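Local atomic coordinates of sulfite dehydrogenase (Paracoccus pantotrophus, PDB entry 2XTS), a protein that probably oxidises the sulfane sulfur of protein-bound substrates, as the molybdenum cofactor subunit of a complex with a heme-carrying cytochrome. Residues N309-G317 with L324-D332; W333-R343 with I373-G382. All coordinates share one frame; numbering follows the deposited sequence.

Contact 1 of 2, residues N309-G317 with L324-D332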
loop_
_atom_site.group_PDB
_atom_site.type_symbol
_atom_site.label_atom_id
_atom_site.label_comp_id
_atom_site.label_asym_id
_atom_site.label_seq_id
_atom_site.Cartn_x
_atom_site.Cartn_y
_atom_site.Cartn_z
ATOM N N ASN A 309 1.931 -23.681 -27.570
ATOM C CA ASN A 309 0.555 -23.779 -27.110
ATOM C C ASN A 309 0.308 -22.866 -25.932
ATOM O O ASN A 309 1.175 -22.699 -25.062
ATOM C CB ASN A 309 0.199 -25.196 -26.707
ATOM C CG ASN A 309 0.342 -26.184 -27.855
ATOM O OD1 ASN A 309 1.377 -26.850 -27.986
ATOM N ND2 ASN A 309 -0.660 -26.241 -28.696
ATOM N N TRP A 310 -0.864 -22.256 -25.945
ATOM C CA TRP A 310 -1.242 -21.264 -24.943
ATOM C C TRP A 310 -2.513 -21.645 -24.226
ATOM O O TRP A 310 -3.407 -22.210 -24.826
ATOM C CB TRP A 310 -1.459 -19.912 -25.623
ATOM C CG TRP A 310 -0.234 -19.366 -26.301
ATOM C CD1 TRP A 310 0.155 -19.571 -27.593
ATOM C CD2 TRP A 310 0.758 -18.520 -25.716
ATOM N NE1 TRP A 310 1.319 -18.915 -27.844
ATOM C CE2 TRP A 310 1.724 -18.275 -26.703
ATOM C CE3 TRP A 310 0.935 -17.966 -24.441
ATOM C CZ2 TRP A 310 2.833 -17.476 -26.476
ATOM C CZ3 TRP A 310 2.052 -17.178 -24.214
ATOM C CH2 TRP A 310 2.991 -16.949 -25.230
ATOM N N THR A 311 -2.588 -21.272 -22.953
ATOM C CA THR A 311 -3.775 -21.425 -22.102
ATOM C C THR A 311 -4.069 -20.066 -21.467
ATOM O O THR A 311 -3.174 -19.416 -20.924
ATOM C CB THR A 311 -3.509 -22.449 -20.972
ATOM O OG1 THR A 311 -3.114 -23.705 -21.547
ATOM C CG2 THR A 311 -4.719 -22.658 -20.088
ATOM N N THR A 312 -5.312 -19.637 -21.534
ATOM C CA THR A 312 -5.712 -18.376 -20.940
ATOM C C THR A 312 -5.702 -18.532 -19.420
ATOM O O THR A 312 -6.292 -19.447 -18.868
ATOM C CB THR A 312 -7.050 -17.874 -21.508
ATOM O OG1 THR A 312 -6.918 -17.739 -22.934
ATOM C CG2 THR A 312 -7.440 -16.549 -20.867
ATOM N N ALA A 313 -4.967 -17.639 -18.769
ATOM C CA ALA A 313 -4.872 -17.575 -17.310
ATOM C C ALA A 313 -6.102 -16.851 -16.790
ATOM O O ALA A 313 -6.937 -16.367 -17.566
ATOM C CB ALA A 313 -3.589 -16.820 -16.901
ATOM N N ARG A 314 -6.232 -16.773 -15.469
ATOM C CA ARG A 314 -7.297 -15.941 -14.890
ATOM C C ARG A 314 -6.719 -14.649 -14.331
ATOM O O ARG A 314 -5.564 -14.631 -13.900
ATOM C CB ARG A 314 -8.088 -16.694 -13.827
ATOM C CG ARG A 314 -7.378 -16.910 -12.517
ATOM C CD ARG A 314 -8.254 -17.687 -11.540
ATOM N NE ARG A 314 -7.543 -17.900 -10.283
ATOM C CZ ARG A 314 -6.627 -18.846 -10.086
ATOM N NH1 ARG A 314 -6.269 -19.670 -11.062
ATOM N NH2 ARG A 314 -6.021 -18.945 -8.909
ATOM N N ILE A 315 -7.506 -13.587 -14.421
ATOM C CA ILE A 315 -7.224 -12.315 -13.774
ATOM C C ILE A 315 -7.697 -12.428 -12.340
ATOM O O ILE A 315 -8.863 -12.760 -12.104
ATOM C CB ILE A 315 -8.015 -11.170 -14.446
ATOM C CG1 ILE A 315 -7.562 -11.017 -15.899
ATOM C CG2 ILE A 315 -7.902 -9.871 -13.636
ATOM C CD1 ILE A 315 -6.097 -11.225 -16.090
ATOM N N THR A 316 -6.794 -12.179 -11.399
ATOM C CA THR A 316 -7.107 -12.174 -9.968
ATOM C C THR A 316 -7.256 -10.740 -9.515
ATOM O O THR A 316 -6.293 -9.987 -9.479
ATOM C CB THR A 316 -6.010 -12.917 -9.209
ATOM O OG1 THR A 316 -6.062 -14.284 -9.625
ATOM C CG2 THR A 316 -6.197 -12.857 -7.708
ATOM N N GLY A 317 -8.490 -10.353 -9.218
ATOM C CA GLY A 317 -8.807 -8.964 -8.897
ATOM C C GLY A 317 -9.352 -8.278 -10.123
ATOM O O GLY A 317 -9.912 -8.922 -11.013
ATOM N N LEU A 324 -1.282 -2.087 -13.038
ATOM C CA LEU A 324 -0.873 -3.471 -12.907
ATOM C C LEU A 324 -2.060 -4.360 -12.628
ATOM O O LEU A 324 -2.990 -4.010 -11.900
ATOM C CB LEU A 324 0.172 -3.675 -11.806
ATOM C CG LEU A 324 1.578 -3.129 -12.027
ATOM C CD1 LEU A 324 2.469 -3.528 -10.846
ATOM C CD2 LEU A 324 2.156 -3.660 -13.296
ATOM N N THR A 325 -1.995 -5.549 -13.211
ATOM C CA THR A 325 -3.041 -6.554 -13.163
ATOM C C THR A 325 -2.392 -7.897 -12.859
ATOM O O THR A 325 -1.426 -8.284 -13.513
ATOM C CB THR A 325 -3.769 -6.570 -14.523
ATOM O OG1 THR A 325 -4.190 -5.235 -14.833
ATOM C CG2 THR A 325 -4.967 -7.516 -14.536
ATOM N N ARG A 326 -2.928 -8.603 -11.871
ATOM C CA ARG A 326 -2.391 -9.885 -11.440
ATOM C C ARG A 326 -3.075 -11.007 -12.171
ATOM O O ARG A 326 -4.282 -10.998 -12.291
ATOM C CB ARG A 326 -2.625 -10.033 -9.946
ATOM C CG ARG A 326 -2.160 -11.358 -9.334
ATOM C CD ARG A 326 -0.665 -11.669 -9.457
ATOM N NE ARG A 326 0.151 -10.587 -8.903
ATOM C CZ ARG A 326 1.477 -10.579 -8.860
ATOM N NH1 ARG A 326 2.185 -11.588 -9.349
ATOM N NH2 ARG A 326 2.111 -9.523 -8.379
ATOM N N PHE A 327 -2.297 -11.968 -12.666
ATOM C CA PHE A 327 -2.854 -13.189 -13.260
ATOM C C PHE A 327 -2.281 -14.428 -12.622
ATOM O O PHE A 327 -1.169 -14.421 -12.083
ATOM C CB PHE A 327 -2.651 -13.254 -14.795
ATOM C CG PHE A 327 -1.213 -13.395 -15.240
ATOM C CD1 PHE A 327 -0.634 -14.649 -15.406
ATOM C CD2 PHE A 327 -0.440 -12.276 -15.513
ATOM C CE1 PHE A 327 0.688 -14.768 -15.815
ATOM C CE2 PHE A 327 0.889 -12.395 -15.934
ATOM C CZ PHE A 327 1.449 -13.629 -16.082
ATOM N N HIS A 328 -3.062 -15.507 -12.689
ATOM C CA HIS A 328 -2.662 -16.800 -12.156
ATOM C C HIS A 328 -3.059 -17.921 -13.089
ATOM O O HIS A 328 -4.099 -17.863 -13.741
ATOM C CB HIS A 328 -3.318 -17.112 -10.820
ATOM C CG HIS A 328 -2.904 -16.205 -9.712
ATOM N ND1 HIS A 328 -1.690 -16.278 -9.061
ATOM C CD2 HIS A 328 -3.588 -15.205 -9.112
ATOM C CE1 HIS A 328 -1.636 -15.330 -8.136
ATOM N NE2 HIS A 328 -2.774 -14.667 -8.150
ATOM N N LEU A 329 -2.223 -18.951 -13.116
ATOM C CA LEU A 329 -2.566 -20.223 -13.747
ATOM C C LEU A 329 -2.026 -21.310 -12.846
ATOM O O LEU A 329 -0.843 -21.324 -12.512
ATOM C CB LEU A 329 -1.975 -20.365 -15.161
ATOM C CG LEU A 329 -2.341 -21.644 -15.938
ATOM C CD1 LEU A 329 -3.774 -21.558 -16.452
ATOM C CD2 LEU A 329 -1.398 -21.961 -17.080
ATOM N N ASP A 330 -2.917 -22.206 -12.415
ATOM C CA ASP A 330 -2.529 -23.317 -11.583
ATOM C C ASP A 330 -2.293 -24.527 -12.450
ATOM O O ASP A 330 -3.150 -24.883 -13.253
ATOM C CB ASP A 330 -3.611 -23.550 -10.546
ATOM C CG ASP A 330 -3.801 -22.329 -9.652
ATOM O OD1 ASP A 330 -2.820 -21.988 -8.958
ATOM O OD2 ASP A 330 -4.914 -21.736 -9.624
ATOM N N ILE A 331 -1.128 -25.150 -12.291
ATOM C CA ILE A 331 -0.813 -26.383 -13.037
ATOM C C ILE A 331 -0.387 -27.518 -12.112
ATOM O O ILE A 331 -0.151 -27.322 -10.920
ATOM C CB ILE A 331 0.268 -26.141 -14.138
ATOM C CG1 ILE A 331 1.662 -25.915 -13.525
ATOM C CG2 ILE A 331 -0.148 -24.985 -15.045
ATOM C CD1 ILE A 331 2.818 -26.065 -14.535
ATOM N N ASP A 332 -0.283 -28.714 -12.690
ATOM C CA ASP A 332 0.251 -29.870 -11.996
ATOM C C ASP A 332 1.588 -30.198 -12.657
ATOM O O ASP A 332 1.619 -30.777 -13.740
ATOM C CB ASP A 332 -0.759 -31.021 -12.114
ATOM C CG ASP A 332 -0.374 -32.247 -11.316
ATOM O OD1 ASP A 332 0.762 -32.333 -10.817
ATOM O OD2 ASP A 332 -1.234 -33.149 -11.203
HETATM O O HOH W 1 -3.200 -19.438 -8.025
HETATM O O HOH W 2 -5.473 -7.710 -10.763
#
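Asp330 OD2 is gripped by both terminal nitrogens of Arg314, in an end-on salt bridge that spends two donors on a single carboxylate oxygen. NH1 stands 2.9 Å from Asp330 OD2 and comes from above the carboxylate plane, while NH2, 3.1 Å from the same OD2, meets it on the syn side and near that plane. Both bonds are bent. Asp330 OD1 accepts a hydrogen bond from a water, which itself accepts a weak one from Arg314 NH2. The Arg314 chain, extended from CG to NE, runs across the neighbouring strand, and CB of His328 lies over one face of its guanidinium, 3.8 Å from CZ of Arg314. An alanine here would probably leave the Asp330 carboxylate without its charged mate and take away the group lying over His328 CB. Backbone bonds in both directions join Arg314 and His328, with N of His328 2.9 Å from O of Arg314, as expected of an antiparallel hydrogen-bonded pair. On the other face of the sheet, CB of Ala313 meets CD1 of Phe327 at 4.0 Å. The two strands, 311-316 and 325-333, form a beta hairpin. Strand 282-291 flanks 325-333 and strand 297-303 flanks 311-316; Phe327 packs on Val300 and Val302, whereas Arg314 NH2 also donates to Arg111 O of the second subunit, consistent with a dimerisation domain.

Contact 2 of 2, residues W333-R343 with I373-G382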
loop_
_atom_site.group_PDB
_atom_site.type_symbol
_atom_site.label_atom_id
_atom_site.label_comp_id
_atom_site.label_asym_id
_atom_site.label_seq_id
_atom_site.Cartn_x
_atom_site.Cartn_y
_atom_site.Cartn_z
ATOM N N TRP A 333 2.698 -29.825 -12.019
ATOM C CA TRP A 333 4.025 -29.978 -12.632
ATOM C C TRP A 333 4.527 -31.417 -12.495
ATOM O O TRP A 333 4.688 -31.922 -11.378
ATOM C CB TRP A 333 5.014 -28.991 -12.010
ATOM C CG TRP A 333 6.369 -28.999 -12.686
ATOM C CD1 TRP A 333 6.626 -29.019 -14.037
ATOM C CD2 TRP A 333 7.641 -29.000 -12.041
ATOM N NE1 TRP A 333 7.975 -29.016 -14.257
ATOM C CE2 TRP A 333 8.629 -28.994 -13.054
ATOM C CE3 TRP A 333 8.049 -28.989 -10.708
ATOM C CZ2 TRP A 333 9.992 -29.008 -12.762
ATOM C CZ3 TRP A 333 9.386 -28.986 -10.420
ATOM C CH2 TRP A 333 10.353 -28.988 -11.442
ATOM N N ASP A 334 4.763 -32.063 -13.640
ATOM C CA ASP A 334 5.252 -33.445 -13.663
ATOM C C ASP A 334 6.789 -33.544 -13.576
ATOM O O ASP A 334 7.351 -34.621 -13.675
ATOM C CB ASP A 334 4.703 -34.212 -14.884
ATOM C CG ASP A 334 5.171 -33.647 -16.209
ATOM O OD1 ASP A 334 5.999 -32.717 -16.213
ATOM O OD2 ASP A 334 4.715 -34.162 -17.260
ATOM N N GLY A 335 7.478 -32.420 -13.370
ATOM C CA GLY A 335 8.918 -32.427 -13.217
ATOM C C GLY A 335 9.666 -32.274 -14.539
ATOM O O GLY A 335 10.878 -32.279 -14.546
ATOM N N SER A 336 8.949 -32.111 -15.643
ATOM C CA SER A 336 9.597 -31.895 -16.939
ATOM C C SER A 336 10.066 -30.460 -17.097
ATOM O O SER A 336 9.539 -29.528 -16.483
ATOM C CB SER A 336 8.644 -32.190 -18.086
ATOM O OG SER A 336 8.059 -33.462 -17.987
ATOM N N GLU A 337 11.061 -30.274 -17.937
ATOM C CA GLU A 337 11.494 -28.942 -18.278
ATOM C C GLU A 337 10.349 -28.174 -18.917
ATOM O O GLU A 337 9.536 -28.739 -19.618
ATOM C CB GLU A 337 12.678 -29.012 -19.231
ATOM C CG GLU A 337 13.962 -29.535 -18.623
ATOM C CD GLU A 337 15.157 -29.424 -19.565
ATOM O OE1 GLU A 337 15.094 -28.669 -20.558
ATOM O OE2 GLU A 337 16.159 -30.123 -19.322
ATOM N N MET A 338 10.294 -26.862 -18.681
ATOM C CA MET A 338 9.286 -26.019 -19.292
ATOM C C MET A 338 9.934 -24.760 -19.829
ATOM O O MET A 338 11.012 -24.366 -19.367
ATOM C CB MET A 338 8.173 -25.634 -18.302
ATOM C CG MET A 338 7.435 -26.813 -17.692
ATOM S SD MET A 338 6.103 -26.310 -16.599
ATOM C CE MET A 338 7.013 -25.680 -15.183
ATOM N N LEU A 339 9.283 -24.162 -20.821
ATOM C CA LEU A 339 9.632 -22.835 -21.299
ATOM C C LEU A 339 8.415 -21.959 -21.074
ATOM O O LEU A 339 7.481 -21.920 -21.877
ATOM C CB LEU A 339 10.046 -22.869 -22.767
ATOM C CG LEU A 339 11.402 -23.523 -23.040
ATOM C CD1 LEU A 339 11.515 -23.820 -24.534
ATOM C CD2 LEU A 339 12.580 -22.685 -22.534
ATOM N N LEU A 340 8.433 -21.243 -19.956
ATOM C CA LEU A 340 7.267 -20.461 -19.553
ATOM C C LEU A 340 7.258 -19.117 -20.252
ATOM O O LEU A 340 8.285 -18.438 -20.304
ATOM C CB LEU A 340 7.266 -20.196 -18.043
ATOM C CG LEU A 340 7.288 -21.381 -17.092
ATOM C CD1 LEU A 340 7.337 -20.887 -15.671
ATOM C CD2 LEU A 340 6.083 -22.280 -17.328
ATOM N N GLN A 341 6.086 -18.713 -20.733
ATOM C CA GLN A 341 5.881 -17.390 -21.298
ATOM C C GLN A 341 4.499 -16.882 -20.927
ATOM O O GLN A 341 3.569 -17.682 -20.748
ATOM C CB GLN A 341 5.962 -17.429 -22.818
ATOM C CG GLN A 341 7.290 -17.853 -23.396
ATOM C CD GLN A 341 7.317 -17.795 -24.899
ATOM O OE1 GLN A 341 6.290 -17.871 -25.557
ATOM N NE2 GLN A 341 8.522 -17.627 -25.448
ATOM N N SER A 342 4.364 -15.562 -20.847
ATOM C CA SER A 342 3.079 -14.936 -20.720
ATOM C C SER A 342 2.917 -13.893 -21.822
ATOM O O SER A 342 3.893 -13.248 -22.247
ATOM C CB SER A 342 2.891 -14.334 -19.336
ATOM O OG SER A 342 3.862 -13.352 -19.024
ATOM N N ARG A 343 1.679 -13.726 -22.265
ATOM C CA ARG A 343 1.349 -12.816 -23.372
ATOM C C ARG A 343 0.083 -12.040 -23.025
ATOM O O ARG A 343 -1.003 -12.633 -22.939
ATOM C CB ARG A 343 1.154 -13.618 -24.658
ATOM C CG ARG A 343 0.814 -12.838 -25.892
ATOM C CD ARG A 343 0.668 -13.810 -27.071
ATOM N NE ARG A 343 -0.513 -14.669 -26.947
ATOM C CZ ARG A 343 -0.803 -15.687 -27.756
ATOM N NH1 ARG A 343 0.029 -16.031 -28.732
ATOM N NH2 ARG A 343 -1.913 -16.393 -27.567
ATOM N N ILE A 373 7.811 -10.534 -25.044
ATOM C CA ILE A 373 7.495 -11.688 -24.219
ATOM C C ILE A 373 8.757 -12.234 -23.589
ATOM O O ILE A 373 9.748 -12.479 -24.264
ATOM C CB ILE A 373 6.777 -12.784 -25.061
ATOM C CG1 ILE A 373 5.374 -12.322 -25.466
ATOM C CG2 ILE A 373 6.708 -14.130 -24.369
ATOM C CD1 ILE A 373 4.730 -13.201 -26.550
ATOM N N GLN A 374 8.699 -12.433 -22.278
ATOM C CA GLN A 374 9.771 -13.023 -21.495
ATOM C C GLN A 374 9.610 -14.544 -21.431
ATOM O O GLN A 374 8.498 -15.045 -21.262
ATOM C CB GLN A 374 9.706 -12.455 -20.061
ATOM C CG GLN A 374 10.731 -13.056 -19.107
ATOM C CD GLN A 374 12.171 -12.738 -19.469
ATOM O OE1 GLN A 374 13.010 -13.631 -19.707
ATOM N NE2 GLN A 374 12.468 -11.476 -19.541
ATOM N N THR A 375 10.712 -15.270 -21.557
ATOM C CA THR A 375 10.727 -16.719 -21.440
ATOM C C THR A 375 11.532 -17.121 -20.216
ATOM O O THR A 375 12.640 -16.614 -19.992
ATOM C CB THR A 375 11.399 -17.348 -22.655
ATOM O OG1 THR A 375 10.773 -16.869 -23.853
ATOM C CG2 THR A 375 11.325 -18.877 -22.633
ATOM N N TRP A 376 10.983 -18.041 -19.427
ATOM C CA TRP A 376 11.741 -18.695 -18.362
ATOM C C TRP A 376 11.955 -20.169 -18.701
ATOM O O TRP A 376 10.992 -20.900 -18.996
ATOM C CB TRP A 376 11.022 -18.683 -17.005
ATOM C CG TRP A 376 10.650 -17.352 -16.453
ATOM C CD1 TRP A 376 9.431 -17.043 -15.928
ATOM C CD2 TRP A 376 11.452 -16.150 -16.332
ATOM N NE1 TRP A 376 9.419 -15.750 -15.490
ATOM C CE2 TRP A 376 10.642 -15.180 -15.720
ATOM C CE3 TRP A 376 12.775 -15.819 -16.638
ATOM C CZ2 TRP A 376 11.092 -13.897 -15.463
ATOM C CZ3 TRP A 376 13.226 -14.551 -16.368
ATOM C CH2 TRP A 376 12.394 -13.609 -15.794
ATOM N N TRP A 377 13.204 -20.599 -18.630
ATOM C CA TRP A 377 13.516 -22.024 -18.726
ATOM C C TRP A 377 13.486 -22.637 -17.334
ATOM O O TRP A 377 14.327 -22.336 -16.512
ATOM C CB TRP A 377 14.876 -22.212 -19.387
ATOM C CG TRP A 377 15.322 -23.629 -19.552
ATOM C CD1 TRP A 377 14.556 -24.723 -19.764
ATOM C CD2 TRP A 377 16.677 -24.077 -19.580
ATOM N NE1 TRP A 377 15.347 -25.844 -19.924
ATOM C CE2 TRP A 377 16.657 -25.467 -19.835
ATOM C CE3 TRP A 377 17.911 -23.430 -19.458
ATOM C CZ2 TRP A 377 17.822 -26.228 -19.919
ATOM C CZ3 TRP A 377 19.081 -24.197 -19.538
ATOM C CH2 TRP A 377 19.020 -25.576 -19.767
ATOM N N VAL A 378 12.486 -23.487 -17.094
ATOM C CA VAL A 378 12.385 -24.241 -15.850
ATOM C C VAL A 378 13.051 -25.585 -16.088
ATOM O O VAL A 378 12.633 -26.347 -16.947
ATOM C CB VAL A 378 10.922 -24.450 -15.408
ATOM C CG1 VAL A 378 10.840 -25.263 -14.110
ATOM C CG2 VAL A 378 10.211 -23.111 -15.229
ATOM N N LYS A 379 14.080 -25.857 -15.313
ATOM C CA LYS A 379 14.874 -27.075 -15.449
ATOM C C LYS A 379 14.316 -28.175 -14.550
ATOM O O LYS A 379 13.506 -27.923 -13.667
ATOM C CB LYS A 379 16.354 -26.795 -15.154
ATOM C CG LYS A 379 16.934 -25.763 -16.124
ATOM C CD LYS A 379 18.404 -25.458 -15.924
ATOM C CE LYS A 379 18.634 -24.521 -14.774
ATOM N NZ LYS A 379 20.058 -24.111 -14.712
ATOM N N ALA A 380 14.792 -29.398 -14.762
ATOM C CA ALA A 380 14.336 -30.549 -13.998
ATOM C C ALA A 380 14.603 -30.475 -12.498
ATOM O O ALA A 380 13.901 -31.102 -11.720
ATOM C CB ALA A 380 14.948 -31.814 -14.571
ATOM N N ASP A 381 15.600 -29.698 -12.099
ATOM C CA ASP A 381 15.903 -29.467 -10.688
ATOM C C ASP A 381 15.099 -28.333 -10.063
ATOM O O ASP A 381 15.295 -28.032 -8.900
ATOM C CB ASP A 381 17.413 -29.259 -10.486
ATOM C CG ASP A 381 17.966 -28.037 -11.215
ATOM O OD1 ASP A 381 17.190 -27.302 -11.854
ATOM O OD2 ASP A 381 19.200 -27.827 -11.155
ATOM N N GLY A 382 14.190 -27.731 -10.831
ATOM C CA GLY A 382 13.367 -26.617 -10.365
ATOM C C GLY A 382 14.014 -25.253 -10.460
ATOM O O GLY A 382 13.372 -24.233 -10.163
HETATM O O HOH W 3 12.110 -33.084 -12.257
HETATM O O HOH W 4 16.714 -30.031 -16.787
HETATM O O HOH W 5 8.478 -16.037 -18.694
HETATM O O HOH W 6 6.068 -11.830 -21.147
HETATM O O HOH W 7 6.725 -14.047 -18.559
#
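With CG anti to the backbone carbonyl carbon (chi1 -69°) and an extended chain beyond it, Glu337 carries its carboxylate to the indole of Trp377, whose own CG lies anti to N (chi1 -180°). NE1 of Trp377 donates to OE1 of Glu337 at 2.9 Å; the oxygen lies in the indole plane, yet is met from above its own carboxylate plane. OE2 of Glu337 accepts from a water that in turn receives the N-H of Ala380. Farther along the same face, CD2 of Leu339 packs 3.9 Å from CB of Trp377, and NE2 of Gln341 donates to OG1 of Thr375 at 2.9 Å, the two side chains lying side by side. Across the sheet, Val378 divides its methyls: CG2 sits 3.7 Å from CD1 of Leu340, while CG1 is 4.0 Å from CE of Met338 and also touches the Trp333 indole. Paired backbone bonds join Met338 to Val378 and Leu340 to Trp376, the latter through N of Leu340 to O of Trp376 at 2.8 Å. A type I turn from Lys379 to Gly382 then leads toward strand 384-389. The alternating ladder, with its two differently populated faces, is that of neighbouring antiparallel strands in an E-set-like beta domain.

Overall arrangement
Contact 1 closes before contact 2 opens, and their centres lie 15 Å apart within one antiparallel sheet of the domain assigned to dimerisation. Strand 325-333 of the first is followed in the chain, after a short loop, by strand 338-346 of the second, although in the sheet 311-316 and 297-303 lie between them. Side chains of the two nevertheless touch, consistent with a sheet that curls over on itself: CZ of Phe327 packs 3.6 Å from CB of Ser342, CD1 of Ile331 meets SD of Met338, and Trp310 makes a cation-pi contact with Arg343. The same region also serves the assembly, for contact 1 reaches the second subunit and both contacts reach the cytochrome chain, away from the molybdenum and heme sites.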